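Local coordinates for hypothetical protein PH1789 (Pyrococcus horikoshii, PDB 1WR2) that is of unknown function but belongs to the ATP-grasp clan, whose members share a fold of two lobes built from antiparallel sheets and packed helices, at residues P37-A42 and V112-K117; P58-L63 and V77-K82; H134-G139 and R164-E169; L148-F153 and I170-I175; R17-E22 and R231-P236. All blocks are in the same frame, centred on the assembly; numbering follows the deposited sequence.

Interaction 1: residues P37-A42 and V112-K117; sequences PEEKLA and VAPMLK
Lys40 and Val112 form an antiparallel hydrogen-bonded pair: Lys40 N donates to Val112 O at 3.0 Å, and Val112 N donates to Lys40 O at 2.8 Å with an almost straight N-H...O angle of 177°. One residue earlier, Glu39 CA adds a CA-H...O contact to Val112 O at 3.5 Å. Glu39 CG is anti to its own carbonyl carbon (chi1 -65°), which brings this methylene to 3.4 Å from Ala113 CB. A small methyl suits that place, since the extended Glu39 chain runs past it with CD and OE1 also close, before its carboxylate meets Lys26 in a salt bridge. Toward the start of 37-42 the contact becomes apolar: Pro37 CG lies 3.8 Å from Leu116 CD1, the two side chains crossing at about a right angle, and both also touch Val226 of strand 225-234. Past Lys40, Ala42 CB meets Val112 CG2 at 4.0 Å, and alanine is small enough to fit there while also touching helix 45-55. The arrangement is that of an edge strand: 40-42 is laid along 109-114 to complete one side of the four-stranded antiparallel sheet in a lobe of the ATP-grasp fold.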
# COMPACT_ATOMS: atom_id res chain seq x y z
N PRO A 37 3.23 -8.16 -3.65
CA PRO A 37 3.51 -8.93 -4.87
C PRO A 37 4.54 -8.26 -5.79
O PRO A 37 4.80 -7.06 -5.68
CB PRO A 37 2.14 -9.05 -5.52
CG PRO A 37 1.51 -7.73 -5.17
CD PRO A 37 1.88 -7.56 -3.71
N GLU A 38 5.11 -9.05 -6.69
CA GLU A 38 6.11 -8.54 -7.62
C GLU A 38 5.53 -7.46 -8.52
O GLU A 38 4.48 -7.64 -9.12
CB GLU A 38 6.66 -9.68 -8.49
CG GLU A 38 7.86 -9.30 -9.35
CD GLU A 38 9.07 -8.93 -8.52
OE1 GLU A 38 9.33 -9.60 -7.50
OE2 GLU A 38 9.78 -7.97 -8.89
N GLU A 39 6.23 -6.33 -8.59
CA GLU A 39 5.84 -5.19 -9.43
C GLU A 39 7.11 -4.57 -9.99
O GLU A 39 8.14 -4.54 -9.32
CB GLU A 39 5.09 -4.14 -8.61
CG GLU A 39 3.76 -4.61 -8.08
CD GLU A 39 3.15 -3.64 -7.08
OE1 GLU A 39 2.00 -3.88 -6.68
OE2 GLU A 39 3.83 -2.66 -6.69
N LYS A 40 7.03 -4.07 -11.21
CA LYS A 40 8.21 -3.46 -11.83
C LYS A 40 7.99 -2.00 -12.16
O LYS A 40 6.90 -1.59 -12.55
CB LYS A 40 8.60 -4.22 -13.10
CG LYS A 40 9.33 -5.53 -12.88
CD LYS A 40 8.40 -6.65 -12.49
CE LYS A 40 9.05 -8.00 -12.74
NZ LYS A 40 10.37 -8.12 -12.06
N LEU A 41 9.04 -1.20 -12.01
CA LEU A 41 8.97 0.23 -12.30
C LEU A 41 9.52 0.51 -13.69
O LEU A 41 10.74 0.48 -13.90
CB LEU A 41 9.76 1.03 -11.26
CG LEU A 41 9.77 2.55 -11.47
CD1 LEU A 41 8.36 3.07 -11.44
CD2 LEU A 41 10.60 3.22 -10.40
N ALA A 42 8.63 0.77 -14.63
CA ALA A 42 9.05 1.06 -16.00
C ALA A 42 9.39 2.54 -16.16
O ALA A 42 8.66 3.41 -15.69
CB ALA A 42 7.93 0.67 -16.97
N VAL A 112 4.23 -1.19 -13.11
CA VAL A 112 3.52 -2.23 -13.85
C VAL A 112 3.31 -3.33 -12.83
O VAL A 112 4.27 -3.93 -12.35
CB VAL A 112 4.37 -2.80 -15.02
CG1 VAL A 112 3.55 -3.81 -15.80
CG2 VAL A 112 4.85 -1.69 -15.92
N ALA A 113 2.05 -3.60 -12.50
CA ALA A 113 1.74 -4.62 -11.51
C ALA A 113 0.72 -5.62 -12.02
O ALA A 113 0.12 -5.44 -13.07
CB ALA A 113 1.22 -3.95 -10.24
N PRO A 114 0.50 -6.69 -11.25
CA PRO A 114 -0.47 -7.70 -11.68
C PRO A 114 -1.88 -7.39 -11.21
O PRO A 114 -2.10 -6.57 -10.31
CB PRO A 114 0.08 -8.97 -11.04
CG PRO A 114 0.59 -8.45 -9.70
CD PRO A 114 1.30 -7.17 -10.11
N MET A 115 -2.85 -8.02 -11.86
CA MET A 115 -4.25 -7.88 -11.49
C MET A 115 -4.44 -8.94 -10.41
O MET A 115 -4.61 -10.12 -10.70
CB MET A 115 -5.16 -8.16 -12.68
CG MET A 115 -5.37 -6.97 -13.60
SD MET A 115 -6.30 -5.64 -12.79
CE MET A 115 -7.96 -6.32 -12.85
N LEU A 116 -4.39 -8.50 -9.16
CA LEU A 116 -4.52 -9.41 -8.03
C LEU A 116 -5.94 -9.94 -7.85
O LEU A 116 -6.92 -9.24 -8.11
CB LEU A 116 -4.05 -8.71 -6.75
CG LEU A 116 -2.58 -8.28 -6.75
CD1 LEU A 116 -2.30 -7.45 -5.51
CD2 LEU A 116 -1.68 -9.52 -6.79
N LYS A 117 -6.04 -11.19 -7.40
CA LYS A 117 -7.34 -11.78 -7.16
C LYS A 117 -7.97 -11.02 -6.00
O LYS A 117 -7.36 -10.86 -4.95
CB LYS A 117 -7.22 -13.25 -6.78
CG LYS A 117 -8.57 -13.95 -6.63
CD LYS A 117 -8.52 -15.08 -5.62
CE LYS A 117 -7.44 -16.09 -5.95
NZ LYS A 117 -7.40 -17.17 -4.93

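Interaction 2: residues P58-L63 and V77-K82; sequences PVVLKL and VMLNIK
Ile81 reaches across from its strand to Val59 and Leu61, and its side chain can be traced outward. CB lies 3.4 Å from Val59 O and is also near Val59 CG2. CG1, anti to the carbonyl carbon (chi1 -64°), stays 3.5 Å from Val59 O. At the tip, CD1 presses on Leu61 CG at 3.3 Å, tighter than an ordinary van der Waals contact, with the two side chains crossing at about a right angle. The register shifts by one here, a beta bulge: Val59 pairs with Ile81 and Leu61 with Met78, so strand 77-81 holds one residue more between the pairs, and Asn80, a residue type that readily adopts positive phi, has such a backbone there (phi 38°). Beyond the bulge Met78 N donates to Leu61 O at 2.8 Å. Away from the Ile81 and Leu61 face, Leu79 CD2 comes within 3.5 Å of Val60 CG2, and Val77 CG2 lies 3.7 Å from the aliphatic Lys62 CG, whose chain extends onward to a salt bridge with Glu22. Strand 77-81 is one of the two outermost strands of its sheet, 59-64 continues the pairing to 109-114, and helix 84-101 packs against Met78 and Ile81.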
# COMPACT_ATOMS: atom_id res chain seq x y z
N PRO A 58 -3.52 -9.98 -17.60
CA PRO A 58 -3.70 -8.52 -17.62
C PRO A 58 -2.89 -7.82 -16.53
O PRO A 58 -2.64 -8.39 -15.47
CB PRO A 58 -5.20 -8.37 -17.42
CG PRO A 58 -5.50 -9.49 -16.47
CD PRO A 58 -4.72 -10.64 -17.07
N VAL A 59 -2.51 -6.57 -16.79
CA VAL A 59 -1.73 -5.82 -15.82
C VAL A 59 -2.36 -4.48 -15.48
O VAL A 59 -3.35 -4.06 -16.10
CB VAL A 59 -0.30 -5.56 -16.33
CG1 VAL A 59 0.37 -6.88 -16.69
CG2 VAL A 59 -0.34 -4.62 -17.53
N VAL A 60 -1.78 -3.81 -14.49
CA VAL A 60 -2.22 -2.51 -14.01
C VAL A 60 -1.09 -1.52 -14.24
O VAL A 60 0.08 -1.87 -14.07
CB VAL A 60 -2.48 -2.54 -12.48
CG1 VAL A 60 -2.66 -1.12 -11.95
CG2 VAL A 60 -3.69 -3.37 -12.17
N LEU A 61 -1.42 -0.30 -14.66
CA LEU A 61 -0.39 0.73 -14.83
C LEU A 61 -0.71 1.82 -13.82
O LEU A 61 -1.87 2.22 -13.66
CB LEU A 61 -0.40 1.32 -16.25
CG LEU A 61 0.13 0.44 -17.39
CD1 LEU A 61 0.21 1.29 -18.66
CD2 LEU A 61 1.52 -0.12 -17.05
N LYS A 62 0.31 2.28 -13.10
CA LYS A 62 0.14 3.32 -12.09
C LYS A 62 1.28 4.32 -12.21
O LYS A 62 2.43 3.99 -11.94
CB LYS A 62 0.18 2.72 -10.69
CG LYS A 62 -0.85 1.63 -10.41
CD LYS A 62 -0.71 1.19 -8.96
CE LYS A 62 -1.70 0.12 -8.58
NZ LYS A 62 -1.61 -0.19 -7.11
N LEU A 63 0.95 5.55 -12.59
CA LEU A 63 1.98 6.57 -12.74
C LEU A 63 2.55 6.96 -11.39
O LEU A 63 1.81 7.24 -10.44
CB LEU A 63 1.42 7.81 -13.45
CG LEU A 63 2.44 8.90 -13.76
CD1 LEU A 63 2.06 9.60 -15.05
CD2 LEU A 63 2.52 9.87 -12.59
N VAL A 77 -4.08 5.76 -12.77
CA VAL A 77 -4.04 4.31 -12.53
C VAL A 77 -5.02 3.65 -13.49
O VAL A 77 -6.21 3.98 -13.48
CB VAL A 77 -4.46 3.95 -11.08
CG1 VAL A 77 -4.69 2.43 -10.96
CG2 VAL A 77 -3.39 4.37 -10.10
N MET A 78 -4.54 2.74 -14.34
CA MET A 78 -5.40 2.04 -15.29
C MET A 78 -5.35 0.53 -15.03
O MET A 78 -4.28 -0.07 -14.93
CB MET A 78 -4.96 2.34 -16.73
CG MET A 78 -5.25 3.77 -17.19
SD MET A 78 -7.03 4.16 -17.21
CE MET A 78 -6.99 5.91 -17.63
N LEU A 79 -6.53 -0.07 -14.92
CA LEU A 79 -6.64 -1.49 -14.61
C LEU A 79 -6.97 -2.43 -15.77
O LEU A 79 -7.31 -2.01 -16.87
CB LEU A 79 -7.68 -1.68 -13.51
CG LEU A 79 -7.59 -0.82 -12.25
CD1 LEU A 79 -8.72 -1.22 -11.31
CD2 LEU A 79 -6.25 -1.02 -11.56
N ASN A 80 -6.84 -3.72 -15.47
CA ASN A 80 -7.13 -4.81 -16.40
C ASN A 80 -6.73 -4.59 -17.85
O ASN A 80 -7.55 -4.76 -18.77
CB ASN A 80 -8.61 -5.19 -16.29
CG ASN A 80 -8.89 -6.59 -16.81
OD1 ASN A 80 -8.77 -7.57 -16.07
ND2 ASN A 80 -9.29 -6.68 -18.07
N ILE A 81 -5.48 -4.22 -18.07
CA ILE A 81 -4.93 -4.01 -19.40
C ILE A 81 -4.65 -5.41 -19.96
O ILE A 81 -3.75 -6.10 -19.49
CB ILE A 81 -3.62 -3.21 -19.33
CG1 ILE A 81 -3.91 -1.81 -18.77
CG2 ILE A 81 -2.98 -3.16 -20.70
CD1 ILE A 81 -2.67 -1.01 -18.37
N LYS A 82 -5.42 -5.81 -20.97
CA LYS A 82 -5.29 -7.16 -21.51
C LYS A 82 -4.18 -7.44 -22.52
O LYS A 82 -3.76 -8.59 -22.66
CB LYS A 82 -6.63 -7.59 -22.10
CG LYS A 82 -7.80 -7.40 -21.15
CD LYS A 82 -9.05 -8.15 -21.59
CE LYS A 82 -9.44 -7.83 -23.03
NZ LYS A 82 -8.52 -8.47 -24.02

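Interaction 3: residues H134-G139 and R164-E169; sequences HAIMFG and RKMIQE
Met166 and Ile167 of helix 160-168 pack on Ile136 and Phe138 of strand 133-140, a helix-on-sheet contact in the larger antiparallel sheet of this ATP-grasp protein. The axes of helix 164-168 and strand 134-139 come within 8.6 Å and run 42° apart. Nearest is the Met166 methyl: CE stands 3.4 Å from Ile136 O and 3.9 Å from Phe138 CB, with Ile136 CG2 slightly farther off. Methionine suits this position because its flexible, unbranched chain can carry one methyl down to the strand backbone. CG takes the crowded position between the backbone N and carbonyl carbon (chi1 68°), and the chain bends at chi3 to direct CE inward. The next residue engages the ring: Ile167 CG2 lies 3.9 Å from Phe138 CE2 in an oblique approach, the two side chains crossing at a slant. In the next shell, Thr152 OG1 of the neighbouring strand is hydrogen-bonded to Met166 O. Val191 and Leu194 of helix 187-203 touch Ile167 and Ile136 respectively, while Phe138 also meets Val122 of strand 120-129. A large flat side chain is thus well used at Phe138, which spans from strand to helix. Over one face of its ring, offset toward the rim, sits Ile167 CG1, 4.3 Å above the plane.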
# COMPACT_ATOMS: atom_id res chain seq x y z
N HIS A 134 3.32 6.63 18.15
CA HIS A 134 2.66 5.95 17.05
C HIS A 134 1.57 4.98 17.46
O HIS A 134 1.67 4.29 18.48
CB HIS A 134 3.67 5.19 16.17
CG HIS A 134 4.58 6.08 15.40
ND1 HIS A 134 5.79 6.53 15.90
CD2 HIS A 134 4.47 6.62 14.16
CE1 HIS A 134 6.37 7.31 15.01
NE2 HIS A 134 5.59 7.38 13.94
N ALA A 135 0.52 4.93 16.65
CA ALA A 135 -0.60 4.04 16.89
C ALA A 135 -0.91 3.33 15.58
O ALA A 135 -0.78 3.91 14.50
CB ALA A 135 -1.80 4.82 17.38
N ILE A 136 -1.31 2.07 15.70
CA ILE A 136 -1.66 1.28 14.55
C ILE A 136 -3.17 1.05 14.59
O ILE A 136 -3.74 0.79 15.65
CB ILE A 136 -0.89 -0.06 14.57
CG1 ILE A 136 -1.18 -0.86 13.29
CG2 ILE A 136 -1.26 -0.85 15.83
CD1 ILE A 136 -0.18 -1.97 13.04
N MET A 137 -3.82 1.18 13.43
CA MET A 137 -5.27 1.03 13.31
C MET A 137 -5.63 -0.09 12.35
O MET A 137 -4.89 -0.39 11.40
CB MET A 137 -5.90 2.32 12.75
CG MET A 137 -6.03 3.50 13.72
SD MET A 137 -4.46 4.16 14.35
CE MET A 137 -3.89 5.18 12.97
N PHE A 138 -6.79 -0.69 12.58
CA PHE A 138 -7.30 -1.76 11.74
C PHE A 138 -8.80 -1.61 11.57
O PHE A 138 -9.50 -1.22 12.51
CB PHE A 138 -7.02 -3.13 12.36
CG PHE A 138 -7.69 -4.25 11.62
CD1 PHE A 138 -7.22 -4.67 10.38
CD2 PHE A 138 -8.83 -4.86 12.15
CE1 PHE A 138 -7.86 -5.67 9.67
CE2 PHE A 138 -9.48 -5.87 11.45
CZ PHE A 138 -9.00 -6.27 10.20
N GLY A 139 -9.29 -1.93 10.38
CA GLY A 139 -10.71 -1.85 10.10
C GLY A 139 -10.93 -2.34 8.68
O GLY A 139 -9.97 -2.46 7.92
N ARG A 164 -4.64 -9.78 17.81
CA ARG A 164 -5.83 -10.63 17.69
C ARG A 164 -7.03 -9.94 18.31
O ARG A 164 -8.15 -10.04 17.82
CB ARG A 164 -5.59 -11.99 18.37
CG ARG A 164 -4.52 -12.80 17.68
CD ARG A 164 -4.27 -14.14 18.33
NE ARG A 164 -3.23 -14.85 17.59
CZ ARG A 164 -3.37 -15.32 16.36
NH1 ARG A 164 -4.53 -15.18 15.72
NH2 ARG A 164 -2.35 -15.90 15.75
N LYS A 165 -6.77 -9.21 19.39
CA LYS A 165 -7.81 -8.49 20.10
C LYS A 165 -8.38 -7.33 19.26
O LYS A 165 -9.60 -7.23 19.10
CB LYS A 165 -7.24 -7.98 21.42
CG LYS A 165 -8.26 -7.48 22.43
CD LYS A 165 -7.57 -7.18 23.76
CE LYS A 165 -8.50 -6.51 24.77
NZ LYS A 165 -7.77 -6.15 26.02
N MET A 166 -7.52 -6.47 18.72
CA MET A 166 -8.03 -5.35 17.93
C MET A 166 -8.76 -5.81 16.67
O MET A 166 -9.58 -5.07 16.12
CB MET A 166 -6.89 -4.37 17.58
CG MET A 166 -5.87 -4.89 16.60
SD MET A 166 -4.45 -3.78 16.51
CE MET A 166 -5.20 -2.32 15.76
N ILE A 167 -8.49 -7.03 16.23
CA ILE A 167 -9.17 -7.55 15.06
C ILE A 167 -10.58 -7.96 15.46
O ILE A 167 -11.54 -7.80 14.70
CB ILE A 167 -8.45 -8.79 14.47
CG1 ILE A 167 -7.04 -8.40 14.00
CG2 ILE A 167 -9.25 -9.35 13.30
CD1 ILE A 167 -6.25 -9.58 13.42
N GLN A 168 -10.72 -8.48 16.68
CA GLN A 168 -12.01 -8.93 17.18
C GLN A 168 -12.91 -7.81 17.68
O GLN A 168 -14.12 -7.97 17.78
CB GLN A 168 -11.79 -9.95 18.29
CG GLN A 168 -10.89 -11.10 17.89
CD GLN A 168 -10.69 -12.11 18.99
OE1 GLN A 168 -10.56 -11.75 20.17
NE2 GLN A 168 -10.63 -13.39 18.62
N GLU A 169 -12.31 -6.66 17.98
CA GLU A 169 -13.05 -5.52 18.50
C GLU A 169 -13.83 -4.71 17.47
O GLU A 169 -14.72 -3.93 17.84
CB GLU A 169 -12.09 -4.59 19.26
CG GLU A 169 -11.36 -5.28 20.40
CD GLU A 169 -10.46 -4.33 21.18
OE1 GLU A 169 -9.83 -3.45 20.56
OE2 GLU A 169 -10.39 -4.47 22.42

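Interaction 4: residues L148-F153 and I170-I175; sequences LKDVTF and IKAYPI
Asp150 meets the turn that begins at Ile170, and its carboxylate supplies the polar part of the contact. Lys171 N donates to Asp150 OD1 at 2.8 Å, while Ala172 N donates to Asp150 OD2 at 3.1 Å. Each oxygen is approached on its syn side, the donors lying 19° and 33° out of the carboxylate plane. Asp150 CG is anti to the backbone N (chi1 -180°), extending the group toward two successive amides. Those amides belong to a type I beta turn, closed by Tyr173 N donating to Ile170 O at 3.0 Å. Aspartate fits here because it has two acceptors on a short stem.

Electrostatics adds a weaker element: Lys171 NZ is 4.1 Å from Asp150 OD1, too distant for a salt bridge. Its aliphatic part is nearer, Lys171 CG standing 3.4 Å from the same oxygen.

The apolar part joins Thr152 and Ile170, whose side chains cross at about a right angle. Their methyls are packed tightly, Thr152 CG2 to Ile170 CG2 at 3.4 Å. Threonine serves twice, its hydroxyl turned to Met166 O while the methyl faces the isoleucine.

With Lys171 N bonded to one oxygen and Ala172 N to the other, the carboxylate's rotation is fixed, and the two donors together with the nearby lysine would probably favour its negative charge.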
# COMPACT_ATOMS: atom_id res chain seq x y z
N LEU A 148 -19.04 4.03 7.78
CA LEU A 148 -19.15 3.02 8.82
C LEU A 148 -18.36 3.37 10.07
O LEU A 148 -18.71 2.93 11.17
CB LEU A 148 -18.73 1.65 8.27
CG LEU A 148 -19.64 1.10 7.16
CD1 LEU A 148 -19.14 -0.27 6.71
CD2 LEU A 148 -21.07 0.97 7.68
N LYS A 149 -17.30 4.16 9.92
CA LYS A 149 -16.50 4.59 11.06
C LYS A 149 -16.25 3.43 12.02
O LYS A 149 -16.61 3.50 13.19
CB LYS A 149 -17.26 5.70 11.81
CG LYS A 149 -17.88 6.77 10.90
CD LYS A 149 -18.93 7.62 11.62
CE LYS A 149 -20.19 6.83 11.94
NZ LYS A 149 -21.32 7.67 12.48
N ASP A 150 -15.62 2.37 11.53
CA ASP A 150 -15.37 1.19 12.35
C ASP A 150 -13.89 0.79 12.34
O ASP A 150 -13.47 -0.06 11.57
CB ASP A 150 -16.24 0.04 11.86
CG ASP A 150 -16.06 -1.23 12.66
OD1 ASP A 150 -16.02 -1.16 13.91
OD2 ASP A 150 -15.98 -2.31 12.02
N VAL A 151 -13.10 1.43 13.19
CA VAL A 151 -11.68 1.14 13.27
C VAL A 151 -11.27 1.00 14.72
O VAL A 151 -11.78 1.70 15.59
CB VAL A 151 -10.83 2.27 12.62
CG1 VAL A 151 -11.35 2.56 11.21
CG2 VAL A 151 -10.90 3.52 13.47
N THR A 152 -10.34 0.08 14.99
CA THR A 152 -9.84 -0.12 16.34
C THR A 152 -8.37 0.28 16.28
O THR A 152 -7.79 0.33 15.18
CB THR A 152 -9.98 -1.59 16.78
OG1 THR A 152 -9.28 -2.45 15.86
CG2 THR A 152 -11.45 -1.99 16.82
N PHE A 153 -7.76 0.58 17.42
CA PHE A 153 -6.36 0.97 17.43
C PHE A 153 -5.61 0.45 18.65
O PHE A 153 -6.22 -0.07 19.60
CB PHE A 153 -6.23 2.51 17.36
CG PHE A 153 -6.37 3.20 18.69
CD1 PHE A 153 -5.26 3.40 19.51
CD2 PHE A 153 -7.61 3.65 19.12
CE1 PHE A 153 -5.39 4.05 20.75
CE2 PHE A 153 -7.76 4.29 20.36
CZ PHE A 153 -6.64 4.49 21.18
N ILE A 170 -13.53 -4.86 16.18
CA ILE A 170 -14.26 -4.09 15.17
C ILE A 170 -15.68 -4.64 15.03
O ILE A 170 -15.90 -5.85 15.15
CB ILE A 170 -13.58 -4.13 13.77
CG1 ILE A 170 -13.43 -5.57 13.29
CG2 ILE A 170 -12.21 -3.43 13.84
CD1 ILE A 170 -12.89 -5.69 11.87
N LYS A 171 -16.64 -3.76 14.79
CA LYS A 171 -18.03 -4.19 14.66
C LYS A 171 -18.18 -5.20 13.52
O LYS A 171 -18.98 -6.13 13.62
CB LYS A 171 -18.93 -2.99 14.39
CG LYS A 171 -18.92 -1.94 15.49
CD LYS A 171 -20.04 -0.93 15.29
CE LYS A 171 -19.96 0.19 16.30
NZ LYS A 171 -18.65 0.90 16.20
N ALA A 172 -17.41 -5.01 12.46
CA ALA A 172 -17.48 -5.89 11.30
C ALA A 172 -16.73 -7.20 11.48
O ALA A 172 -16.52 -7.93 10.50
CB ALA A 172 -16.97 -5.17 10.08
N TYR A 173 -16.34 -7.52 12.71
CA TYR A 173 -15.61 -8.76 12.94
C TYR A 173 -16.35 -10.01 12.46
O TYR A 173 -15.76 -10.90 11.84
CB TYR A 173 -15.28 -8.95 14.42
CG TYR A 173 -14.62 -10.29 14.63
CD1 TYR A 173 -13.32 -10.51 14.20
CD2 TYR A 173 -15.34 -11.36 15.17
CE1 TYR A 173 -12.74 -11.77 14.29
CE2 TYR A 173 -14.77 -12.63 15.26
CZ TYR A 173 -13.47 -12.82 14.81
OH TYR A 173 -12.90 -14.07 14.88
N PRO A 174 -17.66 -10.11 12.78
CA PRO A 174 -18.43 -11.28 12.35
C PRO A 174 -18.29 -11.54 10.86
O PRO A 174 -18.33 -12.69 10.42
CB PRO A 174 -19.86 -10.89 12.74
CG PRO A 174 -19.65 -10.11 13.99
CD PRO A 174 -18.48 -9.22 13.61
N ILE A 175 -18.12 -10.48 10.09
CA ILE A 175 -17.96 -10.59 8.65
C ILE A 175 -16.67 -11.34 8.29
O ILE A 175 -16.65 -12.14 7.35
CB ILE A 175 -17.95 -9.20 8.00
CG1 ILE A 175 -19.30 -8.53 8.24
CG2 ILE A 175 -17.65 -9.32 6.51
CD1 ILE A 175 -19.37 -7.09 7.77

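Interaction 5: residues R17-E22 and R231-P236; sequences RTAMVE and RIILKP
Ile232 O accepts a hydrogen bond from Met20 N at 2.9 Å, and a water lying 3.0 Å from Ile232 O and 2.7 Å from Met20 O probably bridges the two carbonyls. Met20 N comes nearly along the carbonyl axis of Ile232. This is an antiparallel edge pairing, in which the short strand 19-20 borders the large sheet of the ATP-grasp fold beside strand 225-234. Leu234 N donates to Thr18 O at 2.6 Å, and between these links Ala19 faces Ile233 as a non-hydrogen-bonded pair. Met20 packs by its sulphur and by the middle of its chain: SD lies 3.6 Å from Ile232 CG2, the two side chains side by side and pointing the same way, while CG is 3.8 Å from Leu234 CD1. A long flexible methionine suits the site, since it also touches Val8 and Val12 of helix 3-14 and Val28 of helix 22-30, apolar residues like its partners across the strands. Ile232 likewise meets helix 22-30, and Leu234 meets Ile9 of helix 3-14. On the face bearing Ala19 and Ile233, the small Ala19 methyl lets the longer Ile233 side chain lie close, with Ile233 CD1 at 3.7 Å from Ala19 CB.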
# COMPACT_ATOMS: atom_id res chain seq x y z
N ARG A 17 12.14 15.33 0.12
CA ARG A 17 10.74 14.93 0.02
C ARG A 17 10.30 14.25 1.31
O ARG A 17 11.10 13.61 1.98
CB ARG A 17 10.54 13.95 -1.12
CG ARG A 17 10.33 14.55 -2.48
CD ARG A 17 9.74 13.51 -3.39
NE ARG A 17 10.66 12.41 -3.64
CZ ARG A 17 10.30 11.13 -3.72
NH1 ARG A 17 9.04 10.77 -3.57
NH2 ARG A 17 11.21 10.21 -4.00
N THR A 18 9.02 14.39 1.65
CA THR A 18 8.50 13.74 2.84
C THR A 18 7.55 12.62 2.45
O THR A 18 7.45 11.60 3.14
CB THR A 18 7.76 14.74 3.75
OG1 THR A 18 6.56 15.18 3.10
CG2 THR A 18 8.64 15.94 4.05
N ALA A 19 6.85 12.79 1.32
CA ALA A 19 5.91 11.77 0.86
C ALA A 19 6.56 10.75 -0.08
O ALA A 19 7.17 11.11 -1.08
CB ALA A 19 4.73 12.43 0.17
N MET A 20 6.44 9.48 0.26
CA MET A 20 7.00 8.42 -0.56
C MET A 20 5.97 7.95 -1.59
O MET A 20 4.79 7.85 -1.28
CB MET A 20 7.41 7.23 0.31
CG MET A 20 8.37 7.56 1.42
SD MET A 20 8.94 6.08 2.29
CE MET A 20 10.16 5.46 1.15
N VAL A 21 6.42 7.67 -2.81
CA VAL A 21 5.51 7.18 -3.84
C VAL A 21 5.29 5.69 -3.60
O VAL A 21 6.04 5.06 -2.87
CB VAL A 21 6.08 7.43 -5.27
CG1 VAL A 21 6.19 8.94 -5.53
CG2 VAL A 21 7.43 6.77 -5.43
N GLU A 22 4.25 5.14 -4.21
CA GLU A 22 3.91 3.74 -4.00
C GLU A 22 5.05 2.73 -4.05
O GLU A 22 5.18 1.90 -3.16
CB GLU A 22 2.82 3.31 -4.98
CG GLU A 22 2.25 1.92 -4.71
CD GLU A 22 1.11 1.56 -5.66
OE1 GLU A 22 0.59 2.47 -6.35
OE2 GLU A 22 0.73 0.38 -5.70
N ARG A 231 1.00 3.99 1.39
CA ARG A 231 1.52 5.34 1.42
C ARG A 231 2.31 5.52 2.71
O ARG A 231 1.91 5.03 3.77
CB ARG A 231 0.40 6.38 1.33
CG ARG A 231 -0.46 6.48 2.56
CD ARG A 231 -1.30 7.75 2.51
NE ARG A 231 -1.16 8.52 3.75
CZ ARG A 231 -1.04 9.84 3.80
NH1 ARG A 231 -1.03 10.55 2.68
NH2 ARG A 231 -0.94 10.46 4.97
N ILE A 232 3.44 6.20 2.60
CA ILE A 232 4.28 6.47 3.76
C ILE A 232 4.68 7.94 3.72
O ILE A 232 5.16 8.43 2.70
CB ILE A 232 5.56 5.59 3.75
CG1 ILE A 232 5.19 4.11 3.86
CG2 ILE A 232 6.48 5.98 4.90
CD1 ILE A 232 6.39 3.17 3.83
N ILE A 233 4.44 8.63 4.83
CA ILE A 233 4.81 10.04 4.96
C ILE A 233 5.94 10.10 5.98
O ILE A 233 5.79 9.67 7.12
CB ILE A 233 3.63 10.90 5.49
CG1 ILE A 233 2.44 10.81 4.52
CG2 ILE A 233 4.09 12.35 5.65
CD1 ILE A 233 2.78 11.14 3.08
N LEU A 234 7.08 10.64 5.55
CA LEU A 234 8.25 10.74 6.41
C LEU A 234 8.35 12.05 7.17
O LEU A 234 7.75 13.06 6.79
CB LEU A 234 9.51 10.54 5.57
CG LEU A 234 9.62 9.21 4.81
CD1 LEU A 234 10.81 9.27 3.85
CD2 LEU A 234 9.78 8.05 5.80
N LYS A 235 9.11 12.02 8.26
CA LYS A 235 9.34 13.19 9.09
C LYS A 235 10.62 13.84 8.60
O LYS A 235 11.61 13.15 8.31
CB LYS A 235 9.47 12.79 10.56
CG LYS A 235 8.15 12.37 11.19
CD LYS A 235 8.29 11.22 12.17
CE LYS A 235 8.86 11.65 13.50
NZ LYS A 235 8.70 10.56 14.49
N PRO A 236 10.63 15.17 8.49
CA PRO A 236 11.78 15.97 8.05
C PRO A 236 12.95 16.02 9.08
O PRO A 236 12.75 15.98 10.29
CB PRO A 236 11.28 17.38 7.77
CG PRO A 236 10.02 17.58 8.60
CD PRO A 236 9.52 16.07 8.78
O HOH W 1 2.97 8.38 0.59

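Interactions 1 and 2, with centres about 9 Å apart, lie in the four-stranded sheet, where strands 109-114 and 59-64 are neighbours joined by Ala113 O and Val60 N; along the chain, both segments of interaction 2 fall between those of interaction 1. Interactions 3 and 4 follow later, are equally close to each other and belong to one border of the six-stranded sheet, their segments alternating. Interaction 5 holds that sheet's other border and joins regions near both termini, so the other four fall between its segments. Some 28 Å separates the centres of interactions 1 and 3. A Glu22-Lys62 salt bridge joins the start of helix 22-30, just after strand 19-20, to strand 59-64 of the four-stranded sheet.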